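Long-range contact in ATP phosphoribosyltransferase regulatory subunit (Lactococcus lactis, PDB 1Z7M), which is required for the first step of histidine biosynthesis and may allow ATP phosphoribosyltransferase to be feedback-regulated by histidine: residues B[174-179]-B[271-276]. Numbering follows the deposited sequence.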
loop_
_atom_site.group_PDB
_atom_site.type_symbol
_atom_site.label_atom_id
_atom_site.label_comp_id
_atom_site.label_asym_id
_atom_site.label_seq_id
_atom_site.Cartn_x
_atom_site.Cartn_y
_atom_site.Cartn_z
ATOM N N LYS B 174 1.736 -44.657 6.747
ATOM C CA LYS B 174 3.031 -44.683 7.431
ATOM C C LYS B 174 3.508 -43.329 7.993
ATOM O O LYS B 174 4.074 -42.499 7.272
ATOM C CB LYS B 174 4.086 -45.257 6.487
ATOM C CG LYS B 174 5.451 -45.425 7.123
ATOM C CD LYS B 174 6.382 -46.182 6.201
ATOM C CE LYS B 174 5.808 -47.559 5.888
ATOM N NZ LYS B 174 6.642 -48.320 4.915
ATOM N N THR B 175 3.289 -43.124 9.290
ATOM C CA THR B 175 3.685 -41.874 9.942
ATOM C C THR B 175 4.432 -42.043 11.257
ATOM O O THR B 175 4.015 -42.796 12.136
ATOM C CB THR B 175 2.467 -40.962 10.269
ATOM O OG1 THR B 175 1.649 -41.577 11.277
ATOM C CG2 THR B 175 1.636 -40.702 9.029
ATOM N N VAL B 176 5.523 -41.305 11.401
ATOM C CA VAL B 176 6.298 -41.348 12.625
ATOM C C VAL B 176 6.135 -40.054 13.418
ATOM O O VAL B 176 6.039 -38.959 12.859
ATOM C CB VAL B 176 7.790 -41.580 12.337
ATOM C CG1 VAL B 176 7.943 -42.788 11.439
ATOM C CG2 VAL B 176 8.408 -40.350 11.704
ATOM N N PHE B 177 6.101 -40.205 14.732
ATOM C CA PHE B 177 5.957 -39.085 15.638
ATOM C C PHE B 177 7.284 -38.951 16.403
ATOM O O PHE B 177 7.818 -39.950 16.886
ATOM C CB PHE B 177 4.808 -39.378 16.584
ATOM C CG PHE B 177 4.413 -38.224 17.405
ATOM C CD1 PHE B 177 3.454 -37.335 16.950
ATOM C CD2 PHE B 177 4.992 -38.018 18.647
ATOM C CE1 PHE B 177 3.070 -36.249 17.726
ATOM C CE2 PHE B 177 4.622 -36.937 19.437
ATOM C CZ PHE B 177 3.656 -36.049 18.977
ATOM N N GLU B 178 7.816 -37.732 16.497
ATOM C CA GLU B 178 9.098 -37.481 17.178
ATOM C C GLU B 178 9.020 -36.440 18.280
ATOM O O GLU B 178 8.506 -35.347 18.064
ATOM C CB GLU B 178 10.158 -36.996 16.187
ATOM C CG GLU B 178 10.602 -38.007 15.148
ATOM C CD GLU B 178 11.488 -37.380 14.072
ATOM O OE1 GLU B 178 11.951 -38.116 13.173
ATOM O OE2 GLU B 178 11.717 -36.147 14.118
ATOM N N ILE B 179 9.549 -36.764 19.454
ATOM C CA ILE B 179 9.550 -35.809 20.550
ATOM C C ILE B 179 10.967 -35.420 20.931
ATOM O O ILE B 179 11.918 -36.169 20.705
ATOM C CB ILE B 179 8.847 -36.360 21.779
ATOM C CG1 ILE B 179 9.497 -37.671 22.212
ATOM C CG2 ILE B 179 7.392 -36.563 21.477
ATOM C CD1 ILE B 179 8.891 -38.244 23.474
ATOM N N PRO B 271 3.841 -45.874 18.710
ATOM C CA PRO B 271 5.254 -45.884 19.095
ATOM C C PRO B 271 5.882 -44.510 18.898
ATOM O O PRO B 271 5.973 -44.001 17.776
ATOM C CB PRO B 271 5.853 -46.952 18.179
ATOM C CG PRO B 271 5.008 -46.852 16.940
ATOM C CD PRO B 271 3.611 -46.707 17.514
ATOM N N ILE B 272 6.295 -43.902 19.999
ATOM C CA ILE B 272 6.916 -42.588 19.951
ATOM C C ILE B 272 8.405 -42.718 19.657
ATOM O O ILE B 272 9.032 -43.730 19.972
ATOM C CB ILE B 272 6.737 -41.837 21.290
ATOM C CG1 ILE B 272 5.255 -41.742 21.632
ATOM C CG2 ILE B 272 7.355 -40.460 21.206
ATOM C CD1 ILE B 272 4.421 -41.195 20.514
ATOM N N ILE B 273 8.969 -41.688 19.050
ATOM C CA ILE B 273 10.378 -41.694 18.731
ATOM C C ILE B 273 11.062 -40.506 19.395
ATOM O O ILE B 273 10.585 -39.377 19.332
ATOM C CB ILE B 273 10.561 -41.667 17.229
ATOM C CG1 ILE B 273 10.049 -42.981 16.659
ATOM C CG2 ILE B 273 11.995 -41.469 16.880
ATOM C CD1 ILE B 273 9.901 -42.977 15.162
ATOM N N ILE B 274 12.174 -40.774 20.064
ATOM C CA ILE B 274 12.890 -39.715 20.741
ATOM C C ILE B 274 14.051 -39.226 19.888
ATOM O O ILE B 274 14.907 -40.012 19.472
ATOM C CB ILE B 274 13.395 -40.193 22.130
ATOM C CG1 ILE B 274 12.199 -40.626 22.990
ATOM C CG2 ILE B 274 14.183 -39.075 22.811
ATOM C CD1 ILE B 274 12.535 -41.117 24.393
ATOM N N ASP B 275 14.053 -37.926 19.602
ATOM C CA ASP B 275 15.117 -37.330 18.808
ATOM C C ASP B 275 15.872 -36.326 19.661
ATOM O O ASP B 275 15.390 -35.227 19.929
ATOM C CB ASP B 275 14.564 -36.616 17.577
ATOM C CG ASP B 275 15.639 -36.350 16.536
ATOM O OD1 ASP B 275 16.803 -36.095 16.929
ATOM O OD2 ASP B 275 15.324 -36.394 15.323
ATOM N N LEU B 276 17.060 -36.709 20.101
ATOM C CA LEU B 276 17.861 -35.820 20.923
ATOM C C LEU B 276 18.648 -34.868 20.030
ATOM O O LEU B 276 19.408 -34.036 20.512
ATOM C CB LEU B 276 18.812 -36.639 21.796
ATOM C CG LEU B 276 18.148 -37.521 22.854
ATOM C CD1 LEU B 276 19.188 -38.388 23.543
ATOM C CD2 LEU B 276 17.435 -36.637 23.850
#
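Ile179 and Ile272 pack at about a right angle where strand 175-179 runs parallel to the short strand 272-274, at the edge, within this chain, of the mixed sheet of this HisZ member of the class-II aminoacyl-tRNA synthetase family; a mostly helical run joins the two strands. Followed outward from CB, Ile179 sends CG1 into the crowded position between backbone N and carbonyl carbon (chi1 57°), where CG1 lies 3.5 Å from Ile273 O and near Ile272 CG2. Its other branch, CG2, meets the same methyl at 3.9 Å. At the tip, CD1 comes closest, 3.5 Å from Ile272 CG2, and also touches Ile274 CG1. An alanine here would probably leave Ile272 CG2 and Ile274 CG1 without their apolar partner and open a gap on this face of the sheet. Beside it, Phe177 CD2 meets Ile272 CD1 on the same face, which helix 152-169 covers over Phe177 and helix 250-267 over Ile274. The backbone of Ile179 is held at both ends: its N donates to Ile273 O (2.8 Å), and its O accepts from Asp275 N (3.0 Å) in a nearly straight bond. A weak, bent bond runs from Ile273 N to Phe177 O. Val176 CB packs on Ile273 CD1; on the face of Glu178 and Ile273, Glu178 CG lies near Ile273 CG2. Farther along, Glu178 OE2 stands 3.8 Å from Asp275 OD2, the carboxylate planes 70° apart. A salt bridge from Glu178 OE2 to a basic side chain of another protein's chain would probably ease any repulsion between these acids, and Asp275 OD1 accepts from Gly277 N. One face is thus apolar; the other adds two carboxylates, probably both charged, beside the partner protein.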